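Local structure of copper homeostasis protein cutF (Escherichia coli, 2Z4I) at residues Met152-Tyr163 with Thr194-Phe205. The protein takes part in copper homeostasis as an outer-membrane lipoprotein, activates the Cpx signalling pathway and supports attachment of stationary-phase cells to hydrophobic surfaces during biofilm formation. The protein carries 1 engineered substitution. Residues are numbered along the deposited sequence; the frame is centred on the assembly and turned at random.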
# COMPACT_ATOMS: atom_id res chain seq x y z
N MSE A 152 3.54 -28.03 3.98
CA MSE A 152 2.76 -28.76 4.97
C MSE A 152 1.45 -28.02 5.23
O MSE A 152 1.41 -26.79 5.21
CB MSE A 152 3.53 -28.88 6.27
CG MSE A 152 4.63 -29.90 6.27
SE MSE A 152 5.68 -29.64 7.86
CE MSE A 152 7.11 -28.62 7.04
N VAL A 153 0.38 -28.76 5.48
CA VAL A 153 -0.90 -28.14 5.71
C VAL A 153 -1.31 -28.35 7.16
O VAL A 153 -1.39 -29.48 7.64
CB VAL A 153 -1.97 -28.73 4.75
CG1 VAL A 153 -3.29 -28.02 4.92
CG2 VAL A 153 -1.49 -28.60 3.33
N ALA A 154 -1.55 -27.26 7.87
CA ALA A 154 -1.95 -27.33 9.27
C ALA A 154 -3.06 -28.37 9.43
O ALA A 154 -4.02 -28.36 8.66
CB ALA A 154 -2.43 -25.97 9.77
N ASN A 155 -2.92 -29.25 10.41
CA ASN A 155 -3.93 -30.27 10.64
C ASN A 155 -5.29 -29.64 10.78
O ASN A 155 -5.43 -28.62 11.44
CB ASN A 155 -3.64 -31.07 11.90
CG ASN A 155 -2.58 -32.09 11.69
OD1 ASN A 155 -1.44 -31.75 11.38
ND2 ASN A 155 -2.95 -33.35 11.83
N ASN A 156 -6.28 -30.26 10.14
CA ASN A 156 -7.65 -29.80 10.20
C ASN A 156 -8.56 -31.01 9.97
O ASN A 156 -8.70 -31.50 8.85
CB ASN A 156 -7.91 -28.75 9.13
CG ASN A 156 -9.31 -28.21 9.20
OD1 ASN A 156 -10.26 -28.87 8.80
ND2 ASN A 156 -9.44 -27.01 9.74
N ALA A 157 -9.15 -31.48 11.06
CA ALA A 157 -10.02 -32.65 11.04
C ALA A 157 -10.89 -32.77 9.81
O ALA A 157 -10.73 -33.70 9.01
CB ALA A 157 -10.89 -32.64 12.27
N GLU A 158 -11.81 -31.83 9.66
CA GLU A 158 -12.74 -31.84 8.54
C GLU A 158 -12.07 -31.97 7.18
O GLU A 158 -12.50 -32.78 6.35
CB GLU A 158 -13.62 -30.59 8.54
CG GLU A 158 -14.87 -30.78 7.72
CD GLU A 158 -15.42 -32.21 7.83
OE1 GLU A 158 -14.84 -33.11 7.17
OE2 GLU A 158 -16.41 -32.43 8.57
N LEU A 159 -11.02 -31.19 6.94
CA LEU A 159 -10.34 -31.28 5.67
C LEU A 159 -9.87 -32.72 5.46
O LEU A 159 -10.16 -33.33 4.43
CB LEU A 159 -9.15 -30.33 5.65
CG LEU A 159 -8.55 -30.06 4.27
CD1 LEU A 159 -9.56 -29.35 3.40
CD2 LEU A 159 -7.30 -29.20 4.42
N GLU A 160 -9.17 -33.28 6.44
CA GLU A 160 -8.66 -34.64 6.36
C GLU A 160 -9.76 -35.66 6.15
O GLU A 160 -9.57 -36.66 5.45
CB GLU A 160 -7.87 -34.97 7.62
CG GLU A 160 -6.60 -34.14 7.77
CD GLU A 160 -6.36 -33.71 9.20
OE1 GLU A 160 -5.40 -32.95 9.44
OE2 GLU A 160 -7.12 -34.14 10.09
N ARG A 161 -10.92 -35.43 6.77
CA ARG A 161 -12.03 -36.35 6.61
C ARG A 161 -12.40 -36.33 5.12
O ARG A 161 -12.34 -37.35 4.43
CB ARG A 161 -13.24 -35.90 7.43
CG ARG A 161 -13.01 -35.76 8.94
CD ARG A 161 -14.35 -35.85 9.69
NE ARG A 161 -14.46 -34.97 10.86
CZ ARG A 161 -13.82 -35.13 12.01
NH1 ARG A 161 -12.98 -36.15 12.19
NH2 ARG A 161 -14.03 -34.28 13.01
N SER A 162 -12.76 -35.14 4.64
CA SER A 162 -13.15 -34.92 3.26
C SER A 162 -12.16 -35.54 2.28
O SER A 162 -12.56 -36.20 1.33
CB SER A 162 -13.27 -33.42 3.00
OG SER A 162 -14.16 -32.82 3.93
N TYR A 163 -10.88 -35.32 2.51
CA TYR A 163 -9.86 -35.88 1.63
C TYR A 163 -10.07 -37.39 1.52
O TYR A 163 -10.22 -37.93 0.42
CB TYR A 163 -8.45 -35.61 2.17
CG TYR A 163 -7.37 -36.52 1.62
CD1 TYR A 163 -7.17 -36.65 0.25
CD2 TYR A 163 -6.55 -37.26 2.48
CE1 TYR A 163 -6.18 -37.49 -0.27
CE2 TYR A 163 -5.55 -38.10 1.98
CZ TYR A 163 -5.37 -38.21 0.60
OH TYR A 163 -4.40 -39.06 0.08
N THR A 194 8.60 -23.13 11.34
CA THR A 194 8.60 -23.50 9.93
C THR A 194 7.29 -23.16 9.21
O THR A 194 6.19 -23.38 9.73
CB THR A 194 8.89 -25.00 9.74
OG1 THR A 194 7.67 -25.74 9.84
CG2 THR A 194 9.83 -25.51 10.82
N LYS A 195 7.42 -22.61 8.01
CA LYS A 195 6.30 -22.22 7.17
C LYS A 195 5.32 -23.39 7.05
O LYS A 195 5.73 -24.53 6.93
CB LYS A 195 6.83 -21.83 5.78
CG LYS A 195 5.92 -20.96 4.96
CD LYS A 195 6.52 -20.72 3.57
CE LYS A 195 6.54 -22.00 2.73
NZ LYS A 195 6.95 -21.76 1.31
N VAL A 196 4.02 -23.09 7.07
CA VAL A 196 3.00 -24.12 6.97
C VAL A 196 1.74 -23.48 6.41
O VAL A 196 1.44 -22.33 6.73
CB VAL A 196 2.68 -24.73 8.35
CG1 VAL A 196 2.23 -23.64 9.30
CG2 VAL A 196 1.56 -25.74 8.22
N LEU A 197 0.99 -24.23 5.61
CA LEU A 197 -0.23 -23.70 5.02
C LEU A 197 -1.42 -23.90 5.93
O LEU A 197 -1.77 -25.03 6.28
CB LEU A 197 -0.55 -24.36 3.68
CG LEU A 197 -1.74 -23.72 2.97
CD1 LEU A 197 -1.33 -22.34 2.51
CD2 LEU A 197 -2.19 -24.54 1.77
N ALA A 198 -2.05 -22.79 6.32
CA ALA A 198 -3.22 -22.84 7.19
C ALA A 198 -4.46 -22.56 6.34
O ALA A 198 -4.56 -21.51 5.70
CB ALA A 198 -3.09 -21.79 8.29
N PRO A 199 -5.41 -23.49 6.31
CA PRO A 199 -6.63 -23.27 5.51
C PRO A 199 -7.51 -22.15 6.07
O PRO A 199 -7.47 -21.87 7.26
CB PRO A 199 -7.31 -24.63 5.55
CG PRO A 199 -6.85 -25.21 6.89
CD PRO A 199 -5.39 -24.85 6.89
N ASP A 200 -8.30 -21.51 5.21
CA ASP A 200 -9.20 -20.44 5.63
C ASP A 200 -10.64 -20.77 5.26
O ASP A 200 -11.56 -20.03 5.62
CB ASP A 200 -8.86 -19.11 4.97
CG ASP A 200 -7.62 -18.45 5.54
OD1 ASP A 200 -6.52 -18.69 4.99
OD2 ASP A 200 -7.74 -17.68 6.53
N THR A 201 -10.82 -21.86 4.51
CA THR A 201 -12.16 -22.29 4.09
C THR A 201 -12.19 -23.81 3.94
O THR A 201 -11.14 -24.45 3.85
CB THR A 201 -12.55 -21.70 2.71
OG1 THR A 201 -11.92 -22.47 1.66
CG2 THR A 201 -12.13 -20.26 2.59
N ALA A 202 -13.39 -24.38 3.89
CA ALA A 202 -13.52 -25.82 3.69
C ALA A 202 -12.91 -26.06 2.32
O ALA A 202 -12.81 -25.14 1.51
CB ALA A 202 -14.97 -26.22 3.69
N GLY A 203 -12.51 -27.29 2.05
CA GLY A 203 -11.93 -27.53 0.74
C GLY A 203 -12.95 -27.95 -0.29
O GLY A 203 -14.15 -28.05 -0.02
N LYS A 204 -12.45 -28.20 -1.49
CA LYS A 204 -13.27 -28.66 -2.59
C LYS A 204 -12.35 -29.63 -3.30
O LYS A 204 -11.49 -29.22 -4.07
CB LYS A 204 -13.63 -27.49 -3.52
N PHE A 205 -12.50 -30.92 -3.00
CA PHE A 205 -11.66 -31.93 -3.60
C PHE A 205 -12.17 -32.40 -4.94
O PHE A 205 -13.37 -32.52 -5.15
CB PHE A 205 -11.51 -33.13 -2.67
CG PHE A 205 -10.69 -32.86 -1.45
CD1 PHE A 205 -11.29 -32.53 -0.24
CD2 PHE A 205 -9.30 -32.92 -1.50
CE1 PHE A 205 -10.52 -32.28 0.90
CE2 PHE A 205 -8.52 -32.68 -0.36
CZ PHE A 205 -9.13 -32.36 0.83
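V153 and L197 form the single parallel bridge by which the C-terminal end of strand 150-152 meets strand 194-199, the pairing of third and fifth strands that closes an OB-fold barrel. Two backbone hydrogen bonds secure it: L197 N donates to M152 O (2.6 Å), and A154 N donates to L197 O (2.7 Å). The same carbonyl of L197 also receives a CA-H...O contact from V153. On its other edge strand 194-199 pairs antiparallel with strand 174-185, so the bridge joins two parts of the barrel wall.

Apolar contacts flank the bridge. V196 has CG2 anti to its N, which carries that methyl across to A154 CB (4.3 Å), while the ring of P199 meets both A154 CB and V153 CG1 through its CD.

Beyond A154 the chain turns into helix 157-167, the helix that OB folds place between the third and fourth strands. N156 caps it: OD1 accepts from L159 N in the carbonyl plane, on a lone pair (3.1 Å). L159 CG lies anti to the backbone N (chi1 -166°), sending CD1 to G203 N and to F205 CE1 (4.0 Å), the two side chains of L159 and F205 crossing at about a right angle.

F205 packs against the helix, S162 CB approaching its CE1 obliquely at 3.6 Å. With an alanine in place of F205, L159 CD1 and Y163 CB would probably lose their aromatic partner and a gap would open against the helix. Y163 CA sits over one face of the F205 ring, 3.8 Å from its centroid and 17° off the normal.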